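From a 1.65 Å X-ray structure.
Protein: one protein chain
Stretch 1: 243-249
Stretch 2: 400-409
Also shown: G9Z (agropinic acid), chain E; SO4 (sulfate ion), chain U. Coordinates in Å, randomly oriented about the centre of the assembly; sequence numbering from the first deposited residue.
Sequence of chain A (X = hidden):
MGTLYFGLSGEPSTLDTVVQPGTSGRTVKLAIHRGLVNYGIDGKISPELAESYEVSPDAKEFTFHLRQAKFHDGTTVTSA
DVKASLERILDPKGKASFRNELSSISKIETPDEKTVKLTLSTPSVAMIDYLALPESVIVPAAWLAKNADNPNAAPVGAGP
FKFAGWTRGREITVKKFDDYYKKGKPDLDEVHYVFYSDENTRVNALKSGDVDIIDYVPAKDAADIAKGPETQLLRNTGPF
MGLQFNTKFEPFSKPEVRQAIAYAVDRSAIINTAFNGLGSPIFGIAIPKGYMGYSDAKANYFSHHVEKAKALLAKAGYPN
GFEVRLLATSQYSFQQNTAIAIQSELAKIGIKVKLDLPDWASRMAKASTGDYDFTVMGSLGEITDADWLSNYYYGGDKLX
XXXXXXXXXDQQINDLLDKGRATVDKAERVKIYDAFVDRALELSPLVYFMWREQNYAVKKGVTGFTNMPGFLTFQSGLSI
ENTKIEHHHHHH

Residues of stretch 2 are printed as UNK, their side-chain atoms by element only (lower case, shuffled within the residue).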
# COMPACT_ATOMS: atom_id res chain seq x y z
N LEU A 243 -13.03 6.84 -1.38
CA LEU A 243 -12.60 8.20 -1.72
C LEU A 243 -11.81 8.81 -0.58
O LEU A 243 -12.19 8.65 0.59
CB LEU A 243 -13.84 9.09 -1.98
CG LEU A 243 -14.66 8.81 -3.25
CD1 LEU A 243 -16.01 9.50 -3.17
CD2 LEU A 243 -13.90 9.31 -4.52
N GLN A 244 -10.80 9.59 -0.94
CA GLN A 244 -10.02 10.46 -0.06
C GLN A 244 -10.41 11.87 -0.47
O GLN A 244 -10.52 12.15 -1.67
CB GLN A 244 -8.50 10.27 -0.27
CG GLN A 244 -8.01 8.95 0.30
CD GLN A 244 -6.71 8.54 -0.32
OE1 GLN A 244 -6.69 7.63 -1.15
NE2 GLN A 244 -5.60 9.20 0.04
N PHE A 245 -10.63 12.74 0.51
CA PHE A 245 -11.06 14.12 0.28
C PHE A 245 -10.02 15.12 0.74
O PHE A 245 -9.51 15.01 1.87
CB PHE A 245 -12.36 14.40 1.08
CG PHE A 245 -13.53 13.50 0.75
CD1 PHE A 245 -13.72 12.31 1.43
CD2 PHE A 245 -14.44 13.84 -0.23
CE1 PHE A 245 -14.81 11.48 1.14
CE2 PHE A 245 -15.52 13.01 -0.53
CZ PHE A 245 -15.67 11.81 0.13
N ASN A 246 -9.76 16.16 -0.07
CA ASN A 246 -8.89 17.23 0.39
C ASN A 246 -9.81 18.16 1.20
O ASN A 246 -10.68 18.85 0.62
CB ASN A 246 -8.27 17.99 -0.77
CG ASN A 246 -7.29 19.03 -0.33
OD1 ASN A 246 -7.40 19.59 0.76
ND2 ASN A 246 -6.30 19.31 -1.18
N THR A 247 -9.62 18.18 2.53
CA THR A 247 -10.49 18.96 3.41
C THR A 247 -10.29 20.48 3.32
O THR A 247 -11.06 21.24 3.94
CB THR A 247 -10.43 18.46 4.85
OG1 THR A 247 -9.17 18.78 5.41
CG2 THR A 247 -10.76 16.96 4.99
N LYS A 248 -9.32 20.95 2.50
CA LYS A 248 -9.16 22.40 2.22
C LYS A 248 -10.14 22.84 1.12
O LYS A 248 -10.39 24.04 0.95
CB LYS A 248 -7.71 22.79 1.88
CG LYS A 248 -6.85 22.88 3.13
CD LYS A 248 -5.48 23.47 2.87
CE LYS A 248 -4.81 23.86 4.17
NZ LYS A 248 -3.42 24.33 3.97
N PHE A 249 -10.76 21.86 0.42
CA PHE A 249 -11.82 22.15 -0.56
C PHE A 249 -13.04 22.31 0.32
O PHE A 249 -13.50 21.34 0.94
CB PHE A 249 -11.97 21.02 -1.60
CG PHE A 249 -13.03 21.30 -2.65
CD1 PHE A 249 -12.82 22.25 -3.65
CD2 PHE A 249 -14.23 20.60 -2.65
CE1 PHE A 249 -13.79 22.49 -4.62
CE2 PHE A 249 -15.21 20.84 -3.62
CZ PHE A 249 -14.99 21.79 -4.60
N UNK A 400 -0.59 15.44 4.67
CA UNK A 400 -0.87 15.01 3.29
C UNK A 400 -0.12 13.70 3.12
O UNK A 400 1.10 13.69 3.10
c UNK A 400 -1.31 17.36 2.43
c UNK A 400 -0.71 15.51 0.81
c UNK A 400 -0.50 16.07 2.22
N UNK A 401 -0.85 12.60 3.07
CA UNK A 401 -0.26 11.27 2.98
C UNK A 401 -0.86 10.48 1.82
O UNK A 401 -1.90 10.87 1.28
n UNK A 401 -1.63 11.95 8.58
c UNK A 401 -0.42 10.50 4.32
c UNK A 401 0.09 10.52 6.84
c UNK A 401 0.10 11.30 5.53
c UNK A 401 -2.02 10.77 8.11
n UNK A 401 -3.19 10.27 8.49
n UNK A 401 -1.25 10.10 7.26
N UNK A 402 -0.26 9.33 1.48
CA UNK A 402 -0.78 8.54 0.36
C UNK A 402 -2.21 8.00 0.59
O UNK A 402 -2.93 7.83 -0.39
o UNK A 402 0.30 6.54 1.27
c UNK A 402 0.17 7.34 0.07
c UNK A 402 1.54 7.78 -0.47
N UNK A 403 -2.61 7.75 1.86
CA UNK A 403 -3.89 7.10 2.19
C UNK A 403 -4.90 7.96 2.96
O UNK A 403 -6.00 7.48 3.21
o UNK A 403 -2.17 3.94 2.75
c UNK A 403 -3.63 5.84 3.02
n UNK A 403 -3.45 4.56 0.99
c UNK A 403 -3.02 4.71 2.24
N UNK A 404 -4.52 9.18 3.33
CA UNK A 404 -5.45 9.99 4.15
C UNK A 404 -6.27 11.00 3.33
O UNK A 404 -6.12 11.11 2.11
o UNK A 404 -3.50 12.10 3.78
n UNK A 404 -3.96 12.97 5.81
c UNK A 404 -4.69 10.69 5.30
c UNK A 404 -4.00 11.98 4.90
N UNK A 405 -7.11 11.77 4.05
CA UNK A 405 -7.89 12.87 3.49
C UNK A 405 -7.13 14.14 3.88
O UNK A 405 -7.09 14.50 5.07
c UNK A 405 -9.31 12.86 4.05
o UNK A 405 -10.01 11.95 3.23
N UNK A 406 -6.41 14.76 2.90
CA UNK A 406 -5.52 15.88 3.23
C UNK A 406 -6.08 16.89 4.23
O UNK A 406 -7.22 17.35 4.10
c UNK A 406 -5.20 15.32 0.93
c UNK A 406 -5.20 16.50 1.87
c UNK A 406 -6.29 14.40 1.47
N UNK A 407 -5.27 17.17 5.27
CA UNK A 407 -5.52 18.16 6.33
C UNK A 407 -6.61 17.80 7.34
O UNK A 407 -6.85 18.58 8.26
c UNK A 407 -2.60 20.54 2.96
o UNK A 407 -1.59 20.82 2.07
c UNK A 407 -2.36 20.62 4.32
c UNK A 407 -4.86 19.85 3.40
c UNK A 407 -3.84 20.15 2.49
c UNK A 407 -3.39 20.34 5.22
c UNK A 407 -4.66 19.97 4.78
c UNK A 407 -5.75 19.59 5.76
N UNK A 408 -7.22 16.60 7.23
CA UNK A 408 -8.17 16.16 8.25
C UNK A 408 -7.39 15.98 9.57
O UNK A 408 -6.33 15.34 9.59
c UNK A 408 -11.83 14.44 10.20
c UNK A 408 -9.38 13.23 9.74
c UNK A 408 -11.44 13.36 10.98
c UNK A 408 -10.22 12.75 10.75
c UNK A 408 -8.83 14.83 7.86
c UNK A 408 -9.76 14.31 8.95
c UNK A 408 -10.99 14.90 9.18
N UNK A 409 -7.94 16.51 10.65
CA UNK A 409 -7.31 16.44 11.97
C UNK A 409 -8.40 16.60 13.02
O UNK A 409 -8.93 17.69 13.20
c UNK A 409 -6.25 17.57 12.08
o UNK A 409 -5.20 16.53 13.98
c UNK A 409 -5.32 17.53 13.27
n UNK A 409 -4.62 18.63 13.50
OAM G9Z E . -0.25 1.32 -7.15
CAB G9Z E . -1.45 1.32 -7.48
CAC G9Z E . -1.86 1.29 -8.83
CB G9Z E . -3.42 1.29 -8.80
CA G9Z E . -3.79 1.50 -7.34
C G9Z E . -4.72 0.51 -6.89
O G9Z E . -4.28 -0.60 -6.49
N G9Z E . -2.47 1.48 -6.62
CAG G9Z E . -2.32 1.52 -5.12
CAH G9Z E . -2.46 2.95 -4.60
OAP G9Z E . -3.79 3.37 -4.90
CAI G9Z E . -2.21 3.07 -3.10
OAQ G9Z E . -1.05 2.26 -2.75
CAJ G9Z E . -1.89 4.54 -2.67
OAR G9Z E . -1.65 4.59 -1.26
CAK G9Z E . -2.92 5.62 -3.09
OAT G9Z E . -2.36 6.93 -2.89
CAL G9Z E . -4.27 5.46 -2.36
OAS G9Z E . -5.22 6.40 -2.89
OXT G9Z E . -5.95 0.79 -6.95
S SO4 U . 2.14 18.38 5.09
O1 SO4 U . 1.75 19.27 3.96
O2 SO4 U . 2.06 16.99 4.66
O3 SO4 U . 3.53 18.67 5.47
O4 SO4 U . 1.25 18.66 6.22

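Position 400 carries three carbons, one bearing the other two, and touches nothing on stretch 1; branching at CB makes it Val400. The contact places no demand on this side chain; its backbone N donates to sulfate O2 at 3.1 Å.

Position 401 has three carbons, a nitrogen, then a carbon with two more nitrogens: a guanidinium, hence Arg401. Its side chain makes no close contact with stretch 1, and its nitrogens are hydrogen-bonded outside the two stretches.

At 402 one carbon holds an oxygen and a carbon, which identifies Thr402. Its CA-to-CB bond points away from stretch 1; the useful atom is its carbonyl O, which accepts from Gln244 NE2 (3.0 Å) and from the ligand hydroxyl OAT (2.7 Å).

At position 403, two carbons ending in one oxygen and one nitrogen make the short amide of Asn403; its ND2 lies 2.9 Å from ligand OAR. Its CA-to-CB bond points away from stretch 1.

At position 404, again one oxygen and one nitrogen on the second carbon give Asn404; its OD1 accepts from Arg401 N at 2.8 Å, bracing the loop, while ND2 bonds just outside the stretch. Its backbone O accepts from Gln244 NE2 at 2.9 Å.

Position 405 has one carbon and one oxygen, the latter 2.9 Å from Phe245 N: Ser405. This short side chain brings OG to the strand's amide, nearly in line (173°), and to the edge of the Phe245 ring.

At 406 three carbons close a ring onto the backbone N, giving Pro406. Its N has no hydrogen to offer Phe245 O, 3.3 Å away, but its O accepts from Thr247 N (3.0 Å) and Thr247 OG1 (2.8 Å).

Position 407 bears one carbon, then a six-carbon ring with an oxygen: Tyr407. The aromatic ring offers a broad face to the aliphatic and charged end of Lys248, with CE 3.8 Å and NZ 4.1 Å from the ring centroid, combining CH-pi and cation-pi contact; Asn246 OD1 lies at its edge.

Position 408, a carbon and an unsubstituted six-carbon ring, is Phe408. Its CB lies 4.1 Å from Thr247 CG2, while the ring leads away; its N closes a type II turn onto Ser405 O (3.0 Å).

Position 409 has two carbons ending in an oxygen and a nitrogen: Asn409, exposed, with no demand from the contact.

The contact therefore rests largely on backbone carbonyls of stretch 2. Gln244 spans two through NE2 while its OE1 accepts from ligand OAS (2.6 Å), tying the loop to the agropinic acid site; Thr247 grips the turn, and Lys248 covers Tyr407.

Stretch 2, residues 400-409: VRTNNSPYFN
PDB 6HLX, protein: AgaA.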